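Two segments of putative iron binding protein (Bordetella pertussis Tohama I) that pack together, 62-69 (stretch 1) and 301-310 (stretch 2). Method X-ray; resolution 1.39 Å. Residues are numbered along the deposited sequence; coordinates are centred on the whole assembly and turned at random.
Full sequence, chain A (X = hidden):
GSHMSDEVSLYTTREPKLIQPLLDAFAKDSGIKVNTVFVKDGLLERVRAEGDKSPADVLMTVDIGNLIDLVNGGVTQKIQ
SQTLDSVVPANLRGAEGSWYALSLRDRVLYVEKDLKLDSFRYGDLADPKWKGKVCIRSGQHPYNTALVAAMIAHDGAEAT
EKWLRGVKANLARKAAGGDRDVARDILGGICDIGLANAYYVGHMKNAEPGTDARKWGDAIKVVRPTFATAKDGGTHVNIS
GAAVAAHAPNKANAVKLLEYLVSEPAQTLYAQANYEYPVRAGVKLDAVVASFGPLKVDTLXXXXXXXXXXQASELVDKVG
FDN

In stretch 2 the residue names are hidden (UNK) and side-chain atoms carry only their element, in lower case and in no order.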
ATOM      1  N   VAL A  62       2.472  -7.634  -0.938  1.00 12.43           N
ATOM      2  CA  VAL A  62       2.049  -6.317  -0.492  1.00 13.27           C
ATOM      3  C   VAL A  62       2.806  -5.983   0.788  1.00 13.25           C
ATOM      4  O   VAL A  62       3.094  -6.883   1.580  1.00 12.82           O
ATOM      5  CB  VAL A  62       0.526  -6.320  -0.269  1.00 13.89           C
ATOM      6  CG1 VAL A  62       0.019  -4.963   0.191  1.00 15.46           C
ATOM      7  CG2 VAL A  62      -0.196  -6.755  -1.544  1.00 14.65           C
ATOM      8  N   ASP A  63       3.113  -4.698   0.955  1.00 12.21           N
ATOM      9  CA  ASP A  63       3.828  -4.093   2.080  1.00 12.61           C
ATOM     10  C   ASP A  63       5.333  -4.122   1.868  1.00 12.94           C
ATOM     11  O   ASP A  63       5.909  -5.178   1.664  1.00 13.37           O
ATOM     12  CB  ASP A  63       3.463  -4.736   3.414  1.00 12.98           C
ATOM     13  CG  ASP A  63       3.806  -3.867   4.579  1.00 13.98           C
ATOM     14  OD1 ASP A  63       4.985  -3.594   4.815  1.00 14.28           O
ATOM     15  OD2 ASP A  63       2.950  -3.392   5.324  1.00 16.99           O
ATOM     16  N   ILE A  64       5.966  -2.956   1.924  1.00 13.36           N
ATOM     17  CA  ILE A  64       7.418  -2.846   1.793  1.00 14.73           C
ATOM     18  C   ILE A  64       8.152  -3.749   2.775  1.00 15.30           C
ATOM     19  O   ILE A  64       9.165  -4.341   2.424  1.00 15.81           O
ATOM     20  CB  ILE A  64       7.891  -1.375   1.909  1.00 15.67           C
ATOM     21  CG1 ILE A  64       9.400  -1.235   1.688  1.00 17.37           C
ATOM     22  CG2 ILE A  64       7.536  -0.773   3.276  1.00 15.16           C
ATOM     23  CD1 ILE A  64       9.910  -1.728   0.320  1.00 18.52           C
ATOM     24  N   GLY A  65       7.647  -3.881   4.002  1.00 15.62           N
ATOM     25  CA  GLY A  65       8.263  -4.779   4.968  1.00 16.47           C
ATOM     26  C   GLY A  65       8.342  -6.210   4.495  1.00 16.42           C
ATOM     27  O   GLY A  65       9.370  -6.876   4.676  1.00 17.74           O
ATOM     28  N   ASN A  66       7.263  -6.698   3.882  1.00 16.61           N
ATOM     29  CA  ASN A  66       7.253  -8.057   3.347  1.00 17.58           C
ATOM     30  C   ASN A  66       8.247  -8.222   2.202  1.00 17.62           C
ATOM     31  O   ASN A  66       8.888  -9.265   2.070  1.00 17.95           O
ATOM     32  CB  ASN A  66       5.854  -8.454   2.880  1.00 18.16           C
ATOM     33  CG  ASN A  66       4.901  -8.723   4.031  1.00 20.67           C
ATOM     34  OD1 ASN A  66       3.709  -8.449   3.936  1.00 23.63           O
ATOM     35  ND2 ASN A  66       5.423  -9.276   5.117  1.00 23.09           N
ATOM     36  N   LEU A  67       8.360  -7.200   1.356  1.00 18.33           N
ATOM     37  CA  LEU A  67       9.317  -7.234   0.255  1.00 18.70           C
ATOM     38  C   LEU A  67      10.754  -7.259   0.732  1.00 19.44           C
ATOM     39  O   LEU A  67      11.558  -8.048   0.261  1.00 19.19           O
ATOM     40  CB  LEU A  67       9.116  -6.018  -0.635  1.00 19.35           C
ATOM     41  CG  LEU A  67       8.075  -6.155  -1.711  1.00 20.59           C
ATOM     42  CD1 LEU A  67       7.939  -4.782  -2.362  1.00 21.13           C
ATOM     43  CD2 LEU A  67       8.434  -7.215  -2.754  1.00 20.63           C
ATOM     44  N   ILE A  68      11.075  -6.388   1.681  1.00 19.70           N
ATOM     45  CA  ILE A  68      12.416  -6.342   2.255  1.00 20.97           C
ATOM     46  C   ILE A  68      12.723  -7.644   2.977  1.00 21.00           C
ATOM     47  O   ILE A  68      13.851  -8.117   2.932  1.00 20.91           O
ATOM     48  CB  ILE A  68      12.567  -5.108   3.175  1.00 22.04           C
ATOM     49  CG1 ILE A  68      12.374  -3.835   2.335  1.00 24.29           C
ATOM     50  CG2 ILE A  68      13.900  -5.149   3.956  1.00 22.60           C
ATOM     51  CD1 ILE A  68      13.487  -2.850   2.304  1.00 27.13           C
ATOM     52  N   ASP A  69      11.719  -8.250   3.604  1.00 20.81           N
ATOM     53  CA  ASP A  69      11.913  -9.542   4.253  1.00 20.94           C
ATOM     54  C   ASP A  69      12.328 -10.611   3.241  1.00 20.55           C
ATOM     55  O   ASP A  69      13.140 -11.483   3.559  1.00 21.09           O
ATOM     56  CB  ASP A  69      10.657  -9.981   5.010  1.00 21.36           C
ATOM     57  CG  ASP A  69      10.483  -9.252   6.336  1.00 23.73           C
ATOM     58  OD1 ASP A  69       9.465  -9.516   7.006  1.00 25.53           O
ATOM     59  OD2 ASP A  69      11.278  -8.394   6.767  1.00 24.61           O
ATOM     60  N   UNK A 301      12.360   7.378   0.896  1.00 14.35           N
ATOM     61  CA  UNK A 301      12.514   5.999   0.437  1.00 14.60           C
ATOM     62  C   UNK A 301      11.630   5.080   1.264  1.00 14.46           C
ATOM     63  O   UNK A 301      11.690   5.123   2.486  1.00 14.80           O
ATOM     64  c   UNK A 301      14.628   7.053   0.660  1.00 14.98           C
ATOM     65  c   UNK A 301      14.007   5.718   0.659  1.00 14.94           C
ATOM     66  c   UNK A 301      13.645   7.969   1.316  1.00 15.09           C
ATOM     67  N   UNK A 302      10.756   4.305   0.634  1.00 14.39           N
ATOM     68  CA  UNK A 302       9.848   3.464   1.408  1.00 14.59           C
ATOM     69  C   UNK A 302      10.585   2.410   2.203  1.00 15.02           C
ATOM     70  O   UNK A 302      10.053   1.890   3.173  1.00 14.86           O
ATOM     71  c   UNK A 302       7.751   3.883   0.099  1.00 15.33           C
ATOM     72  c   UNK A 302       8.722   2.818   0.563  1.00 14.09           C
ATOM     73  c   UNK A 302       9.274   1.998  -0.618  1.00 14.25           C
ATOM     74  N   UNK A 303      11.835   2.109   1.836  1.00 15.04           N
ATOM     75  CA  UNK A 303      12.640   1.211   2.652  1.00 16.09           C
ATOM     76  C   UNK A 303      12.796   1.706   4.103  1.00 16.38           C
ATOM     77  O   UNK A 303      12.939   0.890   5.001  1.00 17.08           O
ATOM     78  c   UNK A 303      13.995   0.959   2.017  1.00 16.53           C
ATOM     79  N   UNK A 304      12.744   3.023   4.300  1.00 16.28           N
ATOM     80  CA  UNK A 304      12.757   3.633   5.648  1.00 16.80           C
ATOM     81  C   UNK A 304      11.613   3.142   6.535  1.00 16.93           C
ATOM     82  O   UNK A 304      11.743   3.077   7.767  1.00 17.13           O
ATOM     83  c   UNK A 304      15.129   5.869   5.940  1.00 24.48           C
ATOM     84  c   UNK A 304      12.731   5.171   5.567  1.00 17.89           C
ATOM     85  o   UNK A 304      15.202   6.852   6.704  1.00 27.84           O
ATOM     86  c   UNK A 304      13.973   5.796   4.955  1.00 20.26           C
ATOM     87  o   UNK A 304      15.937   4.933   5.959  1.00 28.25           O
ATOM     88  N   UNK A 305      10.478   2.822   5.929  1.00 16.17           N
ATOM     89  CA  UNK A 305       9.341   2.301   6.685  1.00 15.52           C
ATOM     90  C   UNK A 305       9.717   0.966   7.338  1.00 16.05           C
ATOM     91  O   UNK A 305       9.425   0.718   8.507  1.00 16.50           O
ATOM     92  c   UNK A 305       8.101   2.159   5.770  1.00 15.06           C
ATOM     93  c   UNK A 305       6.726   3.470   4.133  1.00 16.82           C
ATOM     94  c   UNK A 305       7.591   3.529   5.361  1.00 15.36           C
ATOM     95  c   UNK A 305       7.006   1.353   6.445  1.00 14.89           C
ATOM     96  N   UNK A 306      10.401   0.111   6.587  1.00 15.74           N
ATOM     97  CA  UNK A 306      10.867  -1.154   7.116  1.00 16.04           C
ATOM     98  C   UNK A 306      11.928  -0.949   8.200  1.00 16.09           C
ATOM     99  O   UNK A 306      11.902  -1.646   9.210  1.00 17.21           O
ATOM    100  c   UNK A 306      11.422  -2.030   5.985  1.00 15.88           C
ATOM    101  N   UNK A 307      12.818   0.016   7.997  1.00 16.49           N
ATOM    102  CA  UNK A 307      13.879   0.347   8.966  1.00 17.15           C
ATOM    103  C   UNK A 307      13.318   0.723  10.337  1.00 16.68           C
ATOM    104  O   UNK A 307      13.882   0.338  11.338  1.00 17.72           O
ATOM    105  n   UNK A 307      18.664   4.741   9.269  1.00 26.43           N
ATOM    106  c   UNK A 307      14.742   1.518   8.450  1.00 18.18           C
ATOM    107  c   UNK A 307      16.673   3.196   8.831  1.00 23.37           C
ATOM    108  c   UNK A 307      17.648   3.812   9.876  1.00 24.87           C
ATOM    109  c   UNK A 307      15.867   2.014   9.400  1.00 20.64           C
ATOM    110  N   UNK A 308      12.230   1.498  10.365  1.00 16.11           N
ATOM    111  CA  UNK A 308      11.685   2.052  11.608  1.00 15.82           C
ATOM    112  C   UNK A 308      10.434   1.312  12.102  1.00 14.69           C
ATOM    113  O   UNK A 308       9.813   1.754  13.075  1.00 15.25           O
ATOM    114  c   UNK A 308      14.382   5.639  12.428  1.00 21.92           C
ATOM    115  o   UNK A 308      15.957   6.881  11.106  1.00 24.51           O
ATOM    116  c   UNK A 308      14.183   5.692  10.046  1.00 20.83           C
ATOM    117  c   UNK A 308      14.838   6.069  11.199  1.00 21.63           C
ATOM    118  c   UNK A 308      13.257   4.821  12.497  1.00 19.77           C
ATOM    119  c   UNK A 308      11.370   3.543  11.429  1.00 15.98           C
ATOM    120  c   UNK A 308      12.583   4.426  11.345  1.00 16.87           C
ATOM    121  c   UNK A 308      13.069   4.872  10.123  1.00 18.61           C
ATOM    122  N   UNK A 309      10.082   0.184  11.493  1.00 14.61           N
ATOM    123  CA  UNK A 309       8.826  -0.515  11.766  1.00 14.33           C
ATOM    124  C   UNK A 309       8.715  -1.006  13.204  1.00 15.12           C
ATOM    125  O   UNK A 309       7.699  -0.804  13.865  1.00 14.70           O
ATOM    126  n   UNK A 309       3.581  -2.179   7.749  1.00 11.74           N
ATOM    127  c   UNK A 309       4.831  -1.987   8.120  1.00 12.74           C
ATOM    128  c   UNK A 309       6.391  -0.965   9.755  1.00 14.29           C
ATOM    129  n   UNK A 309       5.079  -1.325   9.248  1.00 13.42           N
ATOM    130  c   UNK A 309       8.575  -1.691  10.792  1.00 14.63           C
ATOM    131  n   UNK A 309       5.822  -2.431   7.349  1.00 13.70           N
ATOM    132  c   UNK A 309       7.091  -1.999  10.632  1.00 13.85           C
ATOM    133  N   UNK A 310       9.764  -1.663  13.679  1.00 16.50           N
ATOM    134  CA  UNK A 310       9.742  -2.215  15.029  1.00 17.51           C
ATOM    135  C   UNK A 310       9.715  -1.080  16.060  1.00 16.80           C
ATOM    136  O   UNK A 310       8.942  -1.140  17.004  1.00 17.35           O
ATOM    137  c   UNK A 310      12.310  -4.427  16.970  1.00 28.17           C
ATOM    138  c   UNK A 310      10.923  -3.892  16.589  1.00 22.91           C
ATOM    139  n   UNK A 310      14.123  -6.101  16.379  1.00 33.45           N
ATOM    140  c   UNK A 310      12.781  -5.535  16.024  1.00 30.91           C
ATOM    141  c   UNK A 310      10.940  -3.137  15.261  1.00 18.84           C
TER

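Position 301 has three side-chain carbons that close a ring onto the backbone N. It does not touch stretch 1. It is Pro301.

Position 302 has three carbons, one carrying the other two. One of the two outer carbons packs on Ile64, and the backbone O of 302 lies 3.5 Å from Ile64 CG1. A fork at CB with no further atoms means valine. This is Val302. Val302 CG2 lies 3.9 Å from Ile64 CD1.

Position 303 has a single side-chain carbon. Its CB is 3.9 Å from Ile68 CD1. One carbon means alanine: Ala303.

Position 304 has three carbons, the third carrying two oxygens. Its CA-to-CB bond points away from stretch 1, and the side chain makes no contact. Two CH2 carbons and then a carboxylate identify Glu304.

Position 305 has four carbons, forked at the first, with one arm two carbons long. The short arm packs on Ile64. That is isoleucine, Ile305. Its CG2 is 3.9 Å from Ile64 CG2.

Position 306 again has one carbon. Its CB points toward stretch 1, 4.3 Å from Gly65 CA and 4.2 Å from Ile68 CG1. It is Ala306. Its CA is 5.0 Å from Gly65 CA, so the backbones come close where both residues are small.

Position 307 has four carbons in a row ending in nitrogen. The chain is extended, and its end leads away from stretch 1. It is Lys307.

Position 308 has one carbon, then a six-carbon ring bearing one oxygen. It is out of reach of stretch 1. The phenol identifies Tyr308.

Position 309 has three carbons, a nitrogen, and then a carbon carrying two more nitrogens. This guanidinium reaches the Asp63 carboxylate, and the residue is Arg309. Arg309 NH1 donates to Asp63 OD1 at 2.9 Å, and Arg309 NH2 donates to Asp63 OD2 at 2.8 Å. Both bonds are nearly straight and belong to a salt bridge.

Position 310 has four carbons in a row ending in nitrogen, out of reach of stretch 1. It is Lys310.

The two helices cross at nearly a right angle, with their axes 8.7 Å apart at closest approach. Ile64 and Ile68 point toward stretch 2 and supply the apolar part of the contact. Ile64 packs against Val302 and Ile305; Ile68 packs against Ala303 and Ala306. Gly65 has no side chain, and an ideal CB there would lie only 3.0 Å from Arg309 NH1. Asp63 serves both stretches. Its OD1 caps its own helix by accepting from Gly65 N at 2.8 Å, while the same carboxylate pairs with Arg309. The salt bridge thus ties the start of one helix to the other.

Stretch 2, residues 301-310: PVAEIAKYRK
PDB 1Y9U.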